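Local coordinates for protein glucose-6-phosphate 1-dehydrogenase (Kluyveromyces lactis, PDB 7E6I) that catalyses the NADP+-dependent oxidation of D-glucose 6-phosphate to 6-phospho-D-glucono-1,5-lactone, the first and rate-limiting step of the oxidative pentose phosphate pathway, at residues Gln147-Lys153 with Glu177-Ile181; Ile181-Lys187 with Glu413-Leu418; Pro263-Asp268 with Asp426-Arg432. All blocks are in the same frame, centred on the assembly; numbering follows the deposited sequence.

Interaction 1 of 3, residues Gln147-Lys153 with Glu177-Ile181; sequences QRVIVEK and ELFRI. With BG6 (6-O-phosphono-beta-D-glucopyranose), chain B.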
loop_
_atom_site.group_PDB
_atom_site.type_symbol
_atom_site.label_atom_id
_atom_site.label_comp_id
_atom_site.label_asym_id
_atom_site.label_seq_id
_atom_site.Cartn_x
_atom_site.Cartn_y
_atom_site.Cartn_z
ATOM N N GLN A 147 -3.209 -23.846 5.172
ATOM C CA GLN A 147 -3.706 -22.653 5.847
ATOM C C GLN A 147 -2.849 -21.450 5.469
ATOM O O GLN A 147 -1.628 -21.563 5.315
ATOM C CB GLN A 147 -3.711 -22.814 7.377
ATOM C CG GLN A 147 -2.456 -23.451 7.919
ATOM C CD GLN A 147 -2.650 -24.945 8.173
ATOM O OE1 GLN A 147 -3.638 -25.355 8.780
ATOM N NE2 GLN A 147 -1.719 -25.764 7.681
ATOM N N ARG A 148 -3.500 -20.301 5.328
ATOM C CA ARG A 148 -2.846 -19.048 4.994
ATOM C C ARG A 148 -3.329 -17.975 5.957
ATOM O O ARG A 148 -4.524 -17.898 6.259
ATOM C CB ARG A 148 -3.153 -18.640 3.548
ATOM C CG ARG A 148 -2.533 -19.552 2.506
ATOM C CD ARG A 148 -3.071 -19.276 1.106
ATOM N NE ARG A 148 -2.590 -20.271 0.151
ATOM C CZ ARG A 148 -3.242 -20.636 -0.949
ATOM N NH1 ARG A 148 -4.416 -20.088 -1.253
ATOM N NH2 ARG A 148 -2.713 -21.555 -1.747
ATOM N N VAL A 149 -2.418 -17.148 6.455
ATOM C CA VAL A 149 -2.815 -16.064 7.343
ATOM C C VAL A 149 -2.410 -14.733 6.715
ATOM O O VAL A 149 -1.297 -14.586 6.203
ATOM C CB VAL A 149 -2.254 -16.236 8.770
ATOM C CG1 VAL A 149 -1.185 -17.326 8.837
ATOM C CG2 VAL A 149 -1.758 -14.910 9.340
ATOM N N ILE A 150 -3.342 -13.784 6.725
ATOM C CA ILE A 150 -3.119 -12.427 6.256
ATOM C C ILE A 150 -2.895 -11.533 7.465
ATOM O O ILE A 150 -3.700 -11.535 8.406
ATOM C CB ILE A 150 -4.313 -11.925 5.430
ATOM C CG1 ILE A 150 -4.447 -12.710 4.133
ATOM C CG2 ILE A 150 -4.166 -10.452 5.135
ATOM C CD1 ILE A 150 -5.820 -12.585 3.520
ATOM N N VAL A 151 -1.804 -10.770 7.444
ATOM C CA VAL A 151 -1.598 -9.675 8.376
ATOM C C VAL A 151 -1.270 -8.427 7.576
ATOM O O VAL A 151 -0.752 -8.487 6.458
ATOM C CB VAL A 151 -0.491 -9.956 9.416
ATOM C CG1 VAL A 151 -1.077 -10.697 10.608
ATOM C CG2 VAL A 151 0.652 -10.731 8.797
ATOM N N GLU A 152 -1.568 -7.286 8.182
ATOM C CA GLU A 152 -1.502 -5.996 7.522
ATOM C C GLU A 152 -0.490 -5.106 8.231
ATOM O O GLU A 152 -0.286 -5.223 9.443
ATOM C CB GLU A 152 -2.883 -5.345 7.526
ATOM C CG GLU A 152 -2.980 -4.103 6.693
ATOM C CD GLU A 152 -4.413 -3.713 6.412
ATOM O OE1 GLU A 152 -5.346 -4.541 6.661
ATOM O OE2 GLU A 152 -4.589 -2.565 5.933
ATOM N N LYS A 153 0.149 -4.219 7.471
ATOM C CA LYS A 153 1.132 -3.329 8.060
ATOM C C LYS A 153 0.448 -2.417 9.080
ATOM O O LYS A 153 -0.744 -2.127 8.961
ATOM C CB LYS A 153 1.832 -2.508 6.971
ATOM C CG LYS A 153 0.997 -1.374 6.381
ATOM C CD LYS A 153 1.380 -0.013 6.973
ATOM C CE LYS A 153 0.735 1.161 6.197
ATOM N NZ LYS A 153 0.609 2.423 7.018
ATOM N N GLU A 177 2.918 -19.416 3.833
ATOM C CA GLU A 177 1.617 -19.292 4.478
ATOM C C GLU A 177 1.278 -17.862 4.887
ATOM O O GLU A 177 0.103 -17.565 5.152
ATOM C CB GLU A 177 1.569 -20.192 5.718
ATOM C CG GLU A 177 1.911 -21.656 5.434
ATOM C CD GLU A 177 2.301 -22.432 6.687
ATOM O OE1 GLU A 177 1.708 -23.510 6.920
ATOM O OE2 GLU A 177 3.203 -21.966 7.431
ATOM N N LEU A 178 2.277 -16.979 4.949
ATOM C CA LEU A 178 2.121 -15.601 5.403
ATOM C C LEU A 178 1.797 -14.674 4.234
ATOM O O LEU A 178 2.459 -14.720 3.193
ATOM C CB LEU A 178 3.415 -15.152 6.076
ATOM C CG LEU A 178 3.427 -14.842 7.566
ATOM C CD1 LEU A 178 2.139 -15.309 8.243
ATOM C CD2 LEU A 178 4.668 -15.445 8.196
ATOM N N PHE A 179 0.795 -13.819 4.406
ATOM C CA PHE A 179 0.437 -12.841 3.374
ATOM C C PHE A 179 0.398 -11.459 4.023
ATOM O O PHE A 179 -0.635 -11.051 4.568
ATOM C CB PHE A 179 -0.880 -13.197 2.722
ATOM C CG PHE A 179 -0.793 -14.359 1.767
ATOM C CD1 PHE A 179 -0.676 -15.658 2.244
ATOM C CD2 PHE A 179 -0.814 -14.148 0.386
ATOM C CE1 PHE A 179 -0.594 -16.725 1.363
ATOM C CE2 PHE A 179 -0.731 -15.203 -0.499
ATOM C CZ PHE A 179 -0.628 -16.497 -0.014
ATOM N N ARG A 180 1.529 -10.749 3.968
ATOM C CA ARG A 180 1.664 -9.431 4.579
ATOM C C ARG A 180 1.181 -8.364 3.611
ATOM O O ARG A 180 1.674 -8.258 2.487
ATOM C CB ARG A 180 3.115 -9.145 4.967
ATOM C CG ARG A 180 3.678 -9.982 6.102
ATOM C CD ARG A 180 5.091 -9.517 6.433
ATOM N NE ARG A 180 5.877 -10.518 7.146
ATOM C CZ ARG A 180 6.407 -11.605 6.583
ATOM N NH1 ARG A 180 6.242 -11.832 5.292
ATOM N NH2 ARG A 180 7.116 -12.465 7.309
ATOM N N ILE A 181 0.256 -7.547 4.068
ATOM C CA ILE A 181 -0.439 -6.602 3.216
ATOM C C ILE A 181 0.169 -5.215 3.363
ATOM O O ILE A 181 0.324 -4.698 4.483
ATOM C CB ILE A 181 -1.939 -6.574 3.536
ATOM C CG1 ILE A 181 -2.639 -7.740 2.841
ATOM C CG2 ILE A 181 -2.553 -5.225 3.112
ATOM C CD1 ILE A 181 -4.150 -7.667 2.943
HETATM C C1 BG6 B . -2.526 4.594 5.662
HETATM C C2 BG6 B . -1.995 5.788 6.453
HETATM O O1 BG6 B . -1.640 3.549 5.591
HETATM O O5 BG6 B . -2.806 5.026 4.253
HETATM C C3 BG6 B . -2.940 6.938 6.406
HETATM O O2 BG6 B . -1.735 5.436 7.819
HETATM C C4 BG6 B . -3.196 7.369 4.999
HETATM O O3 BG6 B . -2.383 8.077 7.116
HETATM C C5 BG6 B . -3.709 6.195 4.164
HETATM O O4 BG6 B . -4.145 8.443 5.016
HETATM C C6 BG6 B . -3.823 6.515 2.698
HETATM O O6 BG6 B . -4.290 5.354 2.037
HETATM P P BG6 B . -5.249 5.553 0.696
HETATM O O1P BG6 B . -4.405 6.474 -0.163
HETATM O O2P BG6 B . -6.553 6.174 1.122
HETATM O O3P BG6 B . -5.565 4.237 -0.014
HETATM O O HOH W 1 -0.395 -24.577 5.265
#
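Val149 and Val151 carry the backbone pairing of two parallel strands, 147-152 and 178-181. Val149 N donates to Glu177 O at 2.9 Å, and Val149 O accepts from Phe179 N; Val151 repeats the pattern with Phe179 O and Ile181 N, and Lys153 N closes the series on Ile181 O at 3.0 Å.

Side chains alternate between the two faces. On one, Ile150 CG2 meets Ile181 CD1 at 3.5 Å, and Ile150 CG1 lies against Phe179 CB. Arg148, extended from CG to NE, runs its CD past Phe179 CE1 at 3.6 Å, with guanidinium and ring planes 58° apart; its NH2 goes on to Thr3 O. On the other face Val149 CG1 lies alongside Leu178 CD1 at 3.9 Å. At the start of the pair a water joins Gln147 N and NE2 to Glu177 OE1; Gln147 NE2 also donates to Thr142 O, and Glu177 OE1 also bonds to Tyr141 OH.

Farther out, strand 117-122 borders 147-152, and Ala422 of helix 414-423 packs on Ile150 and Phe179. Lys153 leads away from the sheet, and its NZ donates to O1 of glucose 6-phosphate at 2.9 Å and also bonds to Asp240 O. Helix 159-169 connects the two strands, making a beta-alpha-beta unit at the edge of the Rossmann-type dinucleotide-binding domain, with a substrate lysine just past a strand end.

Interaction 2 of 3, residues Ile181-Lys187 with Glu413-Leu418; sequences IDHYLGK and EAYESL. With BG6 (6-O-phosphono-beta-D-glucopyranose), chain B.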
loop_
_atom_site.group_PDB
_atom_site.type_symbol
_atom_site.label_atom_id
_atom_site.label_comp_id
_atom_site.label_asym_id
_atom_site.label_seq_id
_atom_site.Cartn_x
_atom_site.Cartn_y
_atom_site.Cartn_z
ATOM N N ILE A 181 0.256 -7.547 4.068
ATOM C CA ILE A 181 -0.439 -6.602 3.216
ATOM C C ILE A 181 0.169 -5.215 3.363
ATOM O O ILE A 181 0.324 -4.698 4.483
ATOM C CB ILE A 181 -1.939 -6.574 3.536
ATOM C CG1 ILE A 181 -2.639 -7.740 2.841
ATOM C CG2 ILE A 181 -2.553 -5.225 3.112
ATOM C CD1 ILE A 181 -4.150 -7.667 2.943
ATOM N N ASP A 182 0.535 -4.631 2.217
ATOM C CA ASP A 182 0.596 -3.189 1.993
ATOM C C ASP A 182 -0.496 -2.906 0.967
ATOM O O ASP A 182 -0.411 -3.375 -0.175
ATOM C CB ASP A 182 1.982 -2.786 1.491
ATOM C CG ASP A 182 2.146 -1.280 1.328
ATOM O OD1 ASP A 182 1.244 -0.621 0.742
ATOM O OD2 ASP A 182 3.201 -0.760 1.772
ATOM N N HIS A 183 -1.550 -2.188 1.369
ATOM C CA HIS A 183 -2.738 -2.167 0.510
ATOM C C HIS A 183 -2.507 -1.419 -0.803
ATOM O O HIS A 183 -3.265 -1.629 -1.752
ATOM C CB HIS A 183 -3.950 -1.598 1.262
ATOM C CG HIS A 183 -3.995 -0.098 1.335
ATOM N ND1 HIS A 183 -3.344 0.627 2.317
ATOM C CD2 HIS A 183 -4.644 0.812 0.564
ATOM C CE1 HIS A 183 -3.574 1.916 2.133
ATOM N NE2 HIS A 183 -4.363 2.057 1.078
ATOM N N TYR A 184 -1.462 -0.593 -0.903
ATOM C CA TYR A 184 -1.158 0.032 -2.193
ATOM C C TYR A 184 -0.920 -1.002 -3.286
ATOM O O TYR A 184 -1.287 -0.777 -4.450
ATOM C CB TYR A 184 0.057 0.947 -2.068
ATOM C CG TYR A 184 -0.321 2.365 -1.730
ATOM C CD1 TYR A 184 -1.229 2.633 -0.698
ATOM C CD2 TYR A 184 0.204 3.434 -2.448
ATOM C CE1 TYR A 184 -1.591 3.934 -0.386
ATOM C CE2 TYR A 184 -0.147 4.734 -2.148
ATOM C CZ TYR A 184 -1.039 4.983 -1.116
ATOM O OH TYR A 184 -1.389 6.285 -0.822
ATOM N N LEU A 185 -0.318 -2.142 -2.934
ATOM C CA LEU A 185 -0.065 -3.228 -3.864
ATOM C C LEU A 185 -1.347 -3.835 -4.420
ATOM O O LEU A 185 -1.263 -4.672 -5.327
ATOM C CB LEU A 185 0.778 -4.301 -3.175
ATOM C CG LEU A 185 2.174 -3.854 -2.735
ATOM C CD1 LEU A 185 2.988 -5.033 -2.227
ATOM C CD2 LEU A 185 2.893 -3.186 -3.885
ATOM N N GLY A 186 -2.521 -3.436 -3.933
ATOM C CA GLY A 186 -3.761 -3.904 -4.522
ATOM C C GLY A 186 -4.479 -2.878 -5.380
ATOM O O GLY A 186 -5.552 -3.172 -5.918
ATOM N N LYS A 187 -3.911 -1.673 -5.503
ATOM C CA LYS A 187 -4.519 -0.614 -6.302
ATOM C C LYS A 187 -4.292 -0.868 -7.785
ATOM O O LYS A 187 -3.203 -1.268 -8.204
ATOM C CB LYS A 187 -3.936 0.743 -5.921
ATOM C CG LYS A 187 -4.292 1.210 -4.520
ATOM C CD LYS A 187 -3.751 2.608 -4.254
ATOM C CE LYS A 187 -3.948 2.998 -2.797
ATOM N NZ LYS A 187 -5.274 3.649 -2.532
ATOM N N GLU A 413 -11.669 -2.909 -5.424
ATOM C CA GLU A 413 -10.920 -2.192 -4.405
ATOM C C GLU A 413 -9.662 -2.968 -4.019
ATOM O O GLU A 413 -9.549 -4.177 -4.250
ATOM C CB GLU A 413 -11.786 -1.971 -3.163
ATOM C CG GLU A 413 -12.999 -1.114 -3.411
ATOM C CD GLU A 413 -12.723 0.346 -3.148
ATOM O OE1 GLU A 413 -11.530 0.712 -3.014
ATOM O OE2 GLU A 413 -13.697 1.129 -3.084
ATOM N N ALA A 414 -8.717 -2.257 -3.387
ATOM C CA ALA A 414 -7.440 -2.863 -3.020
ATOM C C ALA A 414 -7.636 -4.159 -2.236
ATOM O O ALA A 414 -7.075 -5.205 -2.583
ATOM C CB ALA A 414 -6.603 -1.868 -2.216
ATOM N N TYR A 415 -8.446 -4.114 -1.181
ATOM C CA TYR A 415 -8.606 -5.298 -0.350
ATOM C C TYR A 415 -9.327 -6.413 -1.079
ATOM O O TYR A 415 -9.059 -7.590 -0.812
ATOM C CB TYR A 415 -9.351 -4.945 0.926
ATOM C CG TYR A 415 -8.496 -4.180 1.867
ATOM C CD1 TYR A 415 -7.391 -4.774 2.460
ATOM C CD2 TYR A 415 -8.784 -2.860 2.166
ATOM C CE1 TYR A 415 -6.593 -4.075 3.324
ATOM C CE2 TYR A 415 -7.992 -2.146 3.032
ATOM C CZ TYR A 415 -6.901 -2.758 3.612
ATOM O OH TYR A 415 -6.115 -2.042 4.483
ATOM N N GLU A 416 -10.249 -6.078 -1.983
ATOM C CA GLU A 416 -10.869 -7.109 -2.809
ATOM C C GLU A 416 -9.824 -7.815 -3.660
ATOM O O GLU A 416 -9.732 -9.048 -3.660
ATOM C CB GLU A 416 -11.970 -6.499 -3.676
ATOM C CG GLU A 416 -13.204 -6.121 -2.856
ATOM C CD GLU A 416 -14.041 -4.993 -3.451
ATOM O OE1 GLU A 416 -15.040 -4.599 -2.798
ATOM O OE2 GLU A 416 -13.712 -4.506 -4.555
ATOM N N SER A 417 -9.009 -7.042 -4.372
ATOM C CA SER A 417 -7.956 -7.624 -5.190
ATOM C C SER A 417 -7.015 -8.472 -4.347
ATOM O O SER A 417 -6.599 -9.564 -4.763
ATOM C CB SER A 417 -7.192 -6.503 -5.903
ATOM O OG SER A 417 -6.016 -6.979 -6.540
ATOM N N LEU A 418 -6.691 -7.994 -3.143
ATOM C CA LEU A 418 -5.656 -8.640 -2.348
ATOM C C LEU A 418 -6.155 -9.941 -1.733
ATOM O O LEU A 418 -5.423 -10.937 -1.697
ATOM C CB LEU A 418 -5.157 -7.681 -1.271
ATOM C CG LEU A 418 -4.155 -6.647 -1.786
ATOM C CD1 LEU A 418 -3.835 -5.605 -0.726
ATOM C CD2 LEU A 418 -2.895 -7.331 -2.278
HETATM C C1 BG6 B . -2.526 4.594 5.662
HETATM C C2 BG6 B . -1.995 5.788 6.453
HETATM O O1 BG6 B . -1.640 3.549 5.591
HETATM O O5 BG6 B . -2.806 5.026 4.253
HETATM C C3 BG6 B . -2.940 6.938 6.406
HETATM O O2 BG6 B . -1.735 5.436 7.819
HETATM C C4 BG6 B . -3.196 7.369 4.999
HETATM O O3 BG6 B . -2.383 8.077 7.116
HETATM C C5 BG6 B . -3.709 6.195 4.164
HETATM O O4 BG6 B . -4.145 8.443 5.016
HETATM C C6 BG6 B . -3.823 6.515 2.698
HETATM O O6 BG6 B . -4.290 5.354 2.037
HETATM P P BG6 B . -5.249 5.553 0.696
HETATM O O1P BG6 B . -4.405 6.474 -0.163
HETATM O O2P BG6 B . -6.553 6.174 1.122
HETATM O O3P BG6 B . -5.565 4.237 -0.014
#
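Leu418 and Ala414 press the start of helix 414-423 against the turn formed by 183-186, largely by apolar packing. Leu418 CD1 sits 3.8 Å from His183 CA and touches Ile181 CG2, while its CG lies against Gly186 CA. With no side chain on Gly186, its CA comes within 4.1 Å of Ala414 CA. Ala414 CB rests 3.4 Å from His183 O and approaches the edge of the imidazole.

Among the rings, His183 and Tyr415 are near parallel (planes 22° apart) but barely overlap; Tyr415 OH lies 3.9 Å from His183 CB. Tyr184 CD1 lies over one face of the imidazole, toward its rim.

No hydrogen bond joins the segments; the nearest thing is a straight CA-H...O contact from Ala414 CA to Gly186 O at 3.5 Å. The turn and the ligand take most of the polar bonds; at the helix start Glu413 N donates to Glu416 OE2. Asp182 OD1 takes Tyr184 N on its anti lone pair, an Asx turn, and binds His245 ND1. His183, its CG between backbone N and carbonyl carbon (chi1 81°), donates from NE2 to O3P of glucose 6-phosphate at 2.7 Å; Lys187 NZ donates to the same oxygen at 2.6 Å and also bonds to Gln373 OE1.

Two donors on one phosphate oxygen, one a lysine, probably give a charge-assisted hold, while the helix meets the turn through van der Waals packing and one CA-H...O contact.

Interaction 3 of 3, residues Pro263-Asp268 with Asp426-Arg432; sequences PESVRD and DHSNFVR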
loop_
_atom_site.group_PDB
_atom_site.type_symbol
_atom_site.label_atom_id
_atom_site.label_comp_id
_atom_site.label_asym_id
_atom_site.label_seq_id
_atom_site.Cartn_x
_atom_site.Cartn_y
_atom_site.Cartn_z
ATOM N N PRO A 263 5.815 -15.949 -8.627
ATOM C CA PRO A 263 5.652 -14.730 -7.828
ATOM C C PRO A 263 6.889 -14.358 -7.038
ATOM O O PRO A 263 7.188 -13.164 -6.877
ATOM C CB PRO A 263 4.481 -15.088 -6.910
ATOM C CG PRO A 263 3.666 -15.991 -7.751
ATOM C CD PRO A 263 4.669 -16.856 -8.473
ATOM N N GLU A 264 7.637 -15.344 -6.554
ATOM C CA GLU A 264 8.852 -15.023 -5.827
ATOM C C GLU A 264 9.915 -14.397 -6.717
ATOM O O GLU A 264 10.883 -13.838 -6.197
ATOM C CB GLU A 264 9.420 -16.276 -5.154
ATOM C CG GLU A 264 8.518 -16.920 -4.118
ATOM C CD GLU A 264 8.074 -15.961 -3.011
ATOM O OE1 GLU A 264 8.707 -14.886 -2.815
ATOM O OE2 GLU A 264 7.094 -16.302 -2.316
ATOM N N SER A 265 9.791 -14.499 -8.038
ATOM C CA SER A 265 10.724 -13.766 -8.878
ATOM C C SER A 265 10.424 -12.276 -8.858
ATOM O O SER A 265 11.353 -11.468 -8.921
ATOM C CB SER A 265 10.717 -14.302 -10.305
ATOM O OG SER A 265 11.502 -15.482 -10.374
ATOM N N VAL A 266 9.149 -11.896 -8.763
ATOM C CA VAL A 266 8.813 -10.493 -8.537
ATOM C C VAL A 266 9.431 -10.022 -7.237
ATOM O O VAL A 266 10.067 -8.962 -7.162
ATOM C CB VAL A 266 7.287 -10.295 -8.518
ATOM C CG1 VAL A 266 6.974 -8.886 -8.152
ATOM C CG2 VAL A 266 6.689 -10.618 -9.871
ATOM N N ARG A 267 9.268 -10.818 -6.192
ATOM C CA ARG A 267 9.726 -10.391 -4.885
ATOM C C ARG A 267 11.253 -10.360 -4.818
ATOM O O ARG A 267 11.825 -9.433 -4.241
ATOM C CB ARG A 267 9.093 -11.289 -3.829
ATOM C CG ARG A 267 7.924 -10.598 -3.169
ATOM C CD ARG A 267 6.723 -11.447 -2.858
ATOM N NE ARG A 267 7.007 -12.622 -2.050
ATOM C CZ ARG A 267 6.475 -12.878 -0.852
ATOM N NH1 ARG A 267 5.645 -12.024 -0.262
ATOM N NH2 ARG A 267 6.788 -14.011 -0.235
ATOM N N ASP A 268 11.929 -11.314 -5.460
ATOM C CA ASP A 268 13.389 -11.292 -5.510
ATOM C C ASP A 268 13.906 -9.997 -6.122
ATOM O O ASP A 268 14.932 -9.460 -5.681
ATOM C CB ASP A 268 13.923 -12.469 -6.334
ATOM C CG ASP A 268 13.801 -13.814 -5.624
ATOM O OD1 ASP A 268 13.644 -13.858 -4.382
ATOM O OD2 ASP A 268 13.863 -14.836 -6.338
ATOM N N ASP A 426 -1.167 -16.377 -4.512
ATOM C CA ASP A 426 -0.182 -15.602 -5.274
ATOM C C ASP A 426 0.444 -14.535 -4.378
ATOM O O ASP A 426 -0.225 -13.566 -4.005
ATOM C CB ASP A 426 -0.849 -14.971 -6.497
ATOM C CG ASP A 426 0.122 -14.182 -7.359
ATOM O OD1 ASP A 426 1.299 -13.993 -6.954
ATOM O OD2 ASP A 426 -0.287 -13.768 -8.471
ATOM N N HIS A 427 1.740 -14.686 -4.072
ATOM C CA HIS A 427 2.428 -13.769 -3.165
ATOM C C HIS A 427 2.902 -12.475 -3.834
ATOM O O HIS A 427 3.572 -11.673 -3.167
ATOM C CB HIS A 427 3.615 -14.472 -2.506
ATOM C CG HIS A 427 3.230 -15.317 -1.335
ATOM N ND1 HIS A 427 3.006 -16.675 -1.437
ATOM C CD2 HIS A 427 3.002 -14.991 -0.037
ATOM C CE1 HIS A 427 2.678 -17.151 -0.248
ATOM N NE2 HIS A 427 2.669 -16.152 0.619
ATOM N N SER A 428 2.531 -12.235 -5.098
ATOM C CA SER A 428 3.155 -11.171 -5.887
ATOM C C SER A 428 2.923 -9.801 -5.266
ATOM O O SER A 428 3.802 -8.937 -5.306
ATOM C CB SER A 428 2.608 -11.192 -7.308
ATOM O OG SER A 428 2.943 -12.410 -7.930
ATOM N N ASN A 429 1.750 -9.593 -4.674
ATOM C CA ASN A 429 1.368 -8.308 -4.112
ATOM C C ASN A 429 1.426 -8.294 -2.589
ATOM O O ASN A 429 0.656 -7.568 -1.950
ATOM C CB ASN A 429 -0.032 -7.947 -4.596
ATOM C CG ASN A 429 -0.131 -7.940 -6.109
ATOM O OD1 ASN A 429 0.857 -7.705 -6.787
ATOM N ND2 ASN A 429 -1.319 -8.208 -6.642
ATOM N N PHE A 430 2.326 -9.068 -1.987
ATOM C CA PHE A 430 2.466 -9.083 -0.539
ATOM C C PHE A 430 3.941 -8.969 -0.167
ATOM O O PHE A 430 4.818 -9.357 -0.943
ATOM C CB PHE A 430 1.852 -10.344 0.057
ATOM C CG PHE A 430 0.403 -10.530 -0.290
ATOM C CD1 PHE A 430 0.031 -11.149 -1.473
ATOM C CD2 PHE A 430 -0.586 -10.090 0.570
ATOM C CE1 PHE A 430 -1.311 -11.312 -1.786
ATOM C CE2 PHE A 430 -1.922 -10.257 0.270
ATOM C CZ PHE A 430 -2.294 -10.865 -0.901
ATOM N N VAL A 431 4.205 -8.428 1.031
ATOM C CA VAL A 431 5.560 -8.115 1.466
ATOM C C VAL A 431 6.219 -9.368 2.007
ATOM O O VAL A 431 5.632 -10.106 2.809
ATOM C CB VAL A 431 5.555 -7.004 2.535
ATOM C CG1 VAL A 431 6.953 -6.462 2.707
ATOM C CG2 VAL A 431 4.574 -5.877 2.179
ATOM N N ARG A 432 7.456 -9.597 1.592
ATOM C CA ARG A 432 8.249 -10.712 2.085
ATOM C C ARG A 432 9.129 -10.263 3.252
ATOM O O ARG A 432 9.385 -9.069 3.447
ATOM C CB ARG A 432 9.102 -11.300 0.959
ATOM C CG ARG A 432 9.473 -12.745 1.166
ATOM C CD ARG A 432 10.017 -13.344 -0.120
ATOM N NE ARG A 432 11.356 -12.864 -0.438
ATOM C CZ ARG A 432 11.917 -13.031 -1.633
ATOM N NH1 ARG A 432 11.243 -13.654 -2.602
ATOM N NH2 ARG A 432 13.142 -12.575 -1.871
HETATM O O HOH W 2 3.787 -11.816 2.390
#
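This is a salt-bridged, partly buried contact between residues 263-268 of helix 263-276 and the loop that runs from helix 414-423 to helix 433-451. The two arginines do most of the work. Arg267 lays its guanidinium between the two parts of the loop: His427 CB stands 3.7 Å over the centre of one face and Arg432 CB over the opposite one. Bends at chi2 (141°) and chi3 (55°) turn the group in between them, where NH1 donates to Phe430 O at 2.9 Å, well above the carbonyl plane. A water also joins NH1 to Val431 O.

The Arg432 guanidinium is turned 88° from that of Arg267, and both guanidinium groups bond to Glu264. Glu264 OE1 accepts Arg267 NE at 2.9 Å and Arg432 NH1 at 2.8 Å from opposite faces of its plane, so a single oxygen sits between the two positive groups and probably offsets their mutual repulsion. Arg432 then reaches Asp268 end-on, NH1 and NH2 both converging on OD1, the latter at 2.9 Å. Its NE pairs outside the contact with Asp434.

At the other end, Pro263 packs its ring on Ser428 OG, with CB 3.3 Å away, and on Asp426 OD1. That carboxylate oxygen also accepts Ser428 N, an Asx turn. His427 NE2 bonds to Leu178 O, tying the loop to the nucleotide-binding domain's sheet. Glu264, Arg267, Asp268 and Arg432 thus make a four-residue salt-bridge network joining helix 263-276 to an interhelical loop within the C-terminal domain.

How the interactions relate
Interactions 1 and 2 are buried and both touch the substrate; interaction 3 is partly buried and does not touch it, the side chain of Val431 being about 12 Å from the substrate. Ile181 belongs to the first two, ending the edge strand and opening the turn that carries phosphate-binding residues. Helix 414-423 and the loop after it cover that strand: the helix packs on the turn in interaction 2, and the loop, held to helix 263-276 in interaction 3, bonds back to interaction 1 through Arg180 O and Val431 N, 2.9 Å apart. Leu418 also packs on Phe430. Chemistry follows place: backbone pairing in the sheet, apolar fit beside the pocket, and charged pairs in the third.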